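Local coordinates for protein probable M18 family aminopeptidase 1 (Thermotoga maritima, PDB 2GLF) that probably acts as a metal-dependent aminopeptidase of the M18 family, removing amino acids from the N-termini of peptides, at residues D94-I106 against E218-A230. Residues are numbered along the deposited sequence; the frame is centred on the assembly and turned at random.
Sequences DSPRLDFKPNPLI and EDFVSGEIEVVPA
The carboxylate of Glu226 lies over a face of the Arg97 guanidinium instead of meeting its N-H groups: the two planes are 17° apart, and OE2 of Glu226 sits 3.0 Å from NH1 of Arg97, well out of the guanidinium plane. This salt bridge therefore rests on charge alone. One in-plane N-H of Arg97, on NH1, goes to Asp99 instead, whose OD1 accepts it through its syn lone pair at 2.7 Å. Arg97 can probably offset the repulsion between the two acids, which run side by side with Asp99 OD1 4.0 Å from Glu226 OE2; Lys362 of a neighbouring subunit, salt-bridged to Asp99 OD2, probably shares in this. The Arg97 chain, with CG between the backbone N and carbonyl carbon (chi1 53°) and a bend at chi3, sets the guanidinium against Glu226.

The strands that carry this network pair antiparallel. Leu98 and Val227 form a hydrogen-bonded pair, with a nearly straight bond from Val227 N to Leu98 O and a weak return bond. Asp99 and Glu226 form the adjoining non-hydrogen-bonded pair, and Phe100 N donates to Ile225 O at 3.1 Å. Farther along, a water accepts from Ile225 N and lies near Phe100 O.

On the face carrying Leu98 and Val227, apolar contact takes over. CG2 of Ile225 stands 3.5 Å from the centroid of the Phe100 ring, 4° off its normal, a CH-pi contact, while Val227 CG2 meets the ring edge. After the corner at Pro102 and Asn103, Pro104 CG lies over a face of the Phe220 ring, 4.0 Å from its centroid.

The pairing joins neighbouring strands of a six-stranded antiparallel sheet, flanked by strands 111-119 and 132-139; Phe100 stacks on Phe114, and helix 200-213 packs against Phe220 through Leu209.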
loop_
_atom_site.group_PDB
_atom_site.type_symbol
_atom_site.label_atom_id
_atom_site.label_comp_id
_atom_site.label_asym_id
_atom_site.label_seq_id
_atom_site.Cartn_x
_atom_site.Cartn_y
_atom_site.Cartn_z
ATOM N N ASP A 94 -39.240 14.603 15.889
ATOM C CA ASP A 94 -37.975 14.333 16.561
ATOM C C ASP A 94 -36.872 14.818 15.614
ATOM O O ASP A 94 -37.052 14.805 14.393
ATOM C CB ASP A 94 -37.805 12.839 16.842
ATOM C CG ASP A 94 -37.767 12.008 15.579
ATOM O OD1 ASP A 94 -36.865 11.149 15.465
ATOM O OD2 ASP A 94 -38.639 12.212 14.703
ATOM N N SER A 95 -35.745 15.260 16.165
ATOM C CA SER A 95 -34.635 15.749 15.349
ATOM C C SER A 95 -33.292 15.296 15.889
ATOM O O SER A 95 -33.143 15.085 17.092
ATOM C CB SER A 95 -34.638 17.275 15.301
ATOM O OG SER A 95 -35.713 17.761 14.529
ATOM N N PRO A 96 -32.292 15.128 15.007
ATOM C CA PRO A 96 -30.989 14.701 15.520
ATOM C C PRO A 96 -30.598 15.587 16.708
ATOM O O PRO A 96 -30.841 16.800 16.710
ATOM C CB PRO A 96 -30.085 14.867 14.303
ATOM C CG PRO A 96 -30.994 14.433 13.181
ATOM C CD PRO A 96 -32.295 15.149 13.529
ATOM N N ARG A 97 -30.011 14.969 17.726
ATOM C CA ARG A 97 -29.617 15.687 18.931
ATOM C C ARG A 97 -28.578 14.872 19.688
ATOM O O ARG A 97 -27.932 13.982 19.129
ATOM C CB ARG A 97 -30.843 15.865 19.823
ATOM C CG ARG A 97 -31.566 14.540 20.100
ATOM C CD ARG A 97 -32.842 14.748 20.890
ATOM N NE ARG A 97 -33.951 13.914 20.417
ATOM C CZ ARG A 97 -34.157 12.648 20.771
ATOM N NH1 ARG A 97 -33.331 12.041 21.615
ATOM N NH2 ARG A 97 -35.197 11.986 20.278
ATOM N N LEU A 98 -28.427 15.196 20.968
ATOM C CA LEU A 98 -27.520 14.483 21.857
ATOM C C LEU A 98 -28.342 14.193 23.112
ATOM O O LEU A 98 -29.063 15.066 23.591
ATOM C CB LEU A 98 -26.311 15.345 22.231
ATOM C CG LEU A 98 -25.350 15.836 21.145
ATOM C CD1 LEU A 98 -24.278 16.711 21.792
ATOM C CD2 LEU A 98 -24.716 14.658 20.421
ATOM N N ASP A 99 -28.253 12.969 23.626
ATOM C CA ASP A 99 -28.985 12.594 24.833
ATOM C C ASP A 99 -28.025 12.341 25.984
ATOM O O ASP A 99 -27.003 11.691 25.801
ATOM C CB ASP A 99 -29.793 11.305 24.628
ATOM C CG ASP A 99 -30.950 11.463 23.656
ATOM O OD1 ASP A 99 -31.443 12.598 23.464
ATOM O OD2 ASP A 99 -31.383 10.425 23.100
ATOM N N PHE A 100 -28.349 12.858 27.162
ATOM C CA PHE A 100 -27.534 12.615 28.347
ATOM C C PHE A 100 -27.612 11.098 28.573
ATOM O O PHE A 100 -28.684 10.509 28.430
ATOM C CB PHE A 100 -28.160 13.300 29.571
ATOM C CG PHE A 100 -27.685 14.709 29.826
ATOM C CD1 PHE A 100 -27.198 15.509 28.800
ATOM C CD2 PHE A 100 -27.776 15.249 31.108
ATOM C CE1 PHE A 100 -26.812 16.822 29.047
ATOM C CE2 PHE A 100 -27.395 16.554 31.360
ATOM C CZ PHE A 100 -26.912 17.344 30.328
ATOM N N LYS A 101 -26.499 10.458 28.914
ATOM C CA LYS A 101 -26.539 9.023 29.190
ATOM C C LYS A 101 -27.241 8.842 30.532
ATOM O O LYS A 101 -27.484 9.815 31.239
ATOM C CB LYS A 101 -25.129 8.442 29.283
ATOM C CG LYS A 101 -24.475 8.158 27.948
ATOM C CD LYS A 101 -23.203 7.355 28.140
ATOM C CE LYS A 101 -22.571 6.992 26.810
ATOM N NZ LYS A 101 -21.246 6.346 27.014
ATOM N N PRO A 102 -27.583 7.597 30.899
ATOM C CA PRO A 102 -28.259 7.389 32.187
ATOM C C PRO A 102 -27.465 7.972 33.369
ATOM O O PRO A 102 -28.039 8.609 34.254
ATOM C CB PRO A 102 -28.411 5.873 32.247
ATOM C CG PRO A 102 -28.619 5.520 30.799
ATOM C CD PRO A 102 -27.549 6.348 30.118
ATOM N N ASN A 103 -26.153 7.745 33.396
ATOM C CA ASN A 103 -25.309 8.313 34.449
ATOM C C ASN A 103 -24.381 9.264 33.707
ATOM O O ASN A 103 -23.221 8.938 33.463
ATOM C CB ASN A 103 -24.479 7.241 35.152
ATOM C CG ASN A 103 -25.329 6.172 35.794
ATOM O OD1 ASN A 103 -26.293 6.467 36.494
ATOM N ND2 ASN A 103 -24.967 4.917 35.567
ATOM N N PRO A 104 -24.889 10.454 33.337
ATOM C CA PRO A 104 -24.141 11.478 32.606
ATOM C C PRO A 104 -23.054 12.229 33.367
ATOM O O PRO A 104 -22.082 12.680 32.766
ATOM C CB PRO A 104 -25.242 12.416 32.130
ATOM C CG PRO A 104 -26.157 12.428 33.308
ATOM C CD PRO A 104 -26.235 10.954 33.684
ATOM N N LEU A 105 -23.203 12.365 34.679
ATOM C CA LEU A 105 -22.216 13.114 35.437
ATOM C C LEU A 105 -20.967 12.344 35.863
ATOM O O LEU A 105 -21.042 11.372 36.625
ATOM C CB LEU A 105 -22.861 13.730 36.675
ATOM C CG LEU A 105 -22.581 15.211 36.957
ATOM C CD1 LEU A 105 -22.871 15.472 38.433
ATOM C CD2 LEU A 105 -21.137 15.577 36.631
ATOM N N ILE A 106 -19.821 12.800 35.359
ATOM C CA ILE A 106 -18.520 12.221 35.684
ATOM C C ILE A 106 -17.576 13.397 35.894
ATOM O O ILE A 106 -17.904 14.526 35.523
ATOM C CB ILE A 106 -17.947 11.378 34.525
ATOM C CG1 ILE A 106 -17.471 12.294 33.391
ATOM C CG2 ILE A 106 -19.002 10.444 33.996
ATOM C CD1 ILE A 106 -16.769 11.565 32.259
ATOM N N GLU A 218 -29.019 9.736 41.052
ATOM C CA GLU A 218 -29.736 8.572 40.531
ATOM C C GLU A 218 -30.977 8.955 39.723
ATOM O O GLU A 218 -31.540 8.123 39.006
ATOM C CB GLU A 218 -30.131 7.628 41.663
ATOM C CG GLU A 218 -30.889 6.398 41.187
ATOM C CD GLU A 218 -31.244 5.456 42.317
ATOM O OE1 GLU A 218 -32.246 4.721 42.183
ATOM O OE2 GLU A 218 -30.519 5.444 43.335
ATOM N N ASP A 219 -31.384 10.218 39.824
ATOM C CA ASP A 219 -32.555 10.704 39.105
ATOM C C ASP A 219 -32.325 10.873 37.614
ATOM O O ASP A 219 -33.285 10.942 36.848
ATOM C CB ASP A 219 -33.043 12.023 39.705
ATOM C CG ASP A 219 -33.685 11.841 41.065
ATOM O OD1 ASP A 219 -34.025 12.856 41.703
ATOM O OD2 ASP A 219 -33.853 10.681 41.497
ATOM N N PHE A 220 -31.067 10.954 37.190
ATOM C CA PHE A 220 -30.782 11.090 35.762
ATOM C C PHE A 220 -31.194 9.823 35.036
ATOM O O PHE A 220 -31.591 9.873 33.875
ATOM C CB PHE A 220 -29.297 11.355 35.507
ATOM C CG PHE A 220 -28.876 12.762 35.790
ATOM C CD1 PHE A 220 -28.009 13.049 36.836
ATOM C CD2 PHE A 220 -29.351 13.813 35.006
ATOM C CE1 PHE A 220 -27.621 14.365 37.098
ATOM C CE2 PHE A 220 -28.968 15.129 35.262
ATOM C CZ PHE A 220 -28.103 15.406 36.306
ATOM N N VAL A 221 -31.100 8.688 35.726
ATOM C CA VAL A 221 -31.470 7.407 35.140
ATOM C C VAL A 221 -32.901 7.507 34.639
ATOM O O VAL A 221 -33.161 7.436 33.437
ATOM C CB VAL A 221 -31.398 6.274 36.171
ATOM C CG1 VAL A 221 -31.720 4.952 35.503
ATOM C CG2 VAL A 221 -30.018 6.227 36.807
ATOM N N SER A 222 -33.824 7.677 35.579
ATOM C CA SER A 222 -35.240 7.816 35.266
ATOM C C SER A 222 -35.451 9.219 34.726
ATOM O O SER A 222 -36.230 10.003 35.274
ATOM C CB SER A 222 -36.084 7.613 36.525
ATOM O OG SER A 222 -35.663 8.483 37.566
ATOM N N GLY A 223 -34.734 9.536 33.656
ATOM C CA GLY A 223 -34.854 10.851 33.060
ATOM C C GLY A 223 -34.402 10.887 31.615
ATOM O O GLY A 223 -33.703 9.986 31.145
ATOM N N GLU A 224 -34.807 11.936 30.908
ATOM C CA GLU A 224 -34.448 12.105 29.511
ATOM C C GLU A 224 -34.034 13.540 29.212
ATOM O O GLU A 224 -34.876 14.434 29.130
ATOM C CB GLU A 224 -35.616 11.692 28.610
ATOM C CG GLU A 224 -35.496 10.256 28.130
ATOM C CD GLU A 224 -36.731 9.734 27.420
ATOM O OE1 GLU A 224 -36.596 8.722 26.699
ATOM O OE2 GLU A 224 -37.829 10.313 27.590
ATOM N N ILE A 225 -32.731 13.755 29.061
ATOM C CA ILE A 225 -32.216 15.080 28.755
ATOM C C ILE A 225 -31.728 15.106 27.313
ATOM O O ILE A 225 -31.117 14.155 26.838
ATOM C CB ILE A 225 -31.031 15.466 29.669
ATOM C CG1 ILE A 225 -31.418 15.296 31.138
ATOM C CG2 ILE A 225 -30.624 16.907 29.403
ATOM C CD1 ILE A 225 -32.547 16.198 31.565
ATOM N N GLU A 226 -32.001 16.202 26.622
ATOM C CA GLU A 226 -31.581 16.345 25.242
ATOM C C GLU A 226 -30.750 17.621 25.072
ATOM O O GLU A 226 -31.143 18.701 25.519
ATOM C CB GLU A 226 -32.810 16.367 24.321
ATOM C CG GLU A 226 -33.768 15.189 24.540
ATOM C CD GLU A 226 -34.726 14.948 23.367
ATOM O OE1 GLU A 226 -35.005 15.900 22.605
ATOM O OE2 GLU A 226 -35.210 13.803 23.215
ATOM N N VAL A 227 -29.584 17.483 24.447
ATOM C CA VAL A 227 -28.697 18.618 24.214
ATOM C C VAL A 227 -29.018 19.159 22.831
ATOM O O VAL A 227 -29.047 18.415 21.866
ATOM C CB VAL A 227 -27.208 18.190 24.300
ATOM C CG1 VAL A 227 -26.305 19.370 23.977
ATOM C CG2 VAL A 227 -26.904 17.651 25.693
ATOM N N VAL A 228 -29.258 20.459 22.750
ATOM C CA VAL A 228 -29.628 21.100 21.493
ATOM C C VAL A 228 -28.925 22.445 21.305
ATOM O O VAL A 228 -28.599 23.115 22.279
ATOM C CB VAL A 228 -31.163 21.294 21.463
ATOM C CG1 VAL A 228 -31.519 22.716 21.034
ATOM C CG2 VAL A 228 -31.791 20.249 20.546
ATOM N N PRO A 229 -28.691 22.861 20.048
ATOM C CA PRO A 229 -28.020 24.142 19.785
ATOM C C PRO A 229 -28.768 25.373 20.309
ATOM O O PRO A 229 -29.991 25.464 20.214
ATOM C CB PRO A 229 -27.859 24.146 18.265
ATOM C CG PRO A 229 -29.013 23.346 17.805
ATOM C CD PRO A 229 -29.047 22.193 18.788
ATOM N N ALA A 230 -28.012 26.314 20.869
ATOM C CA ALA A 230 -28.577 27.528 21.432
ATOM C C ALA A 230 -28.870 28.577 20.360
ATOM O O ALA A 230 -29.128 29.740 20.675
ATOM C CB ALA A 230 -27.632 28.091 22.477
HETATM O O HOH W 1 -31.037 11.136 29.662
HETATM O O HOH W 2 -30.018 10.977 32.173
#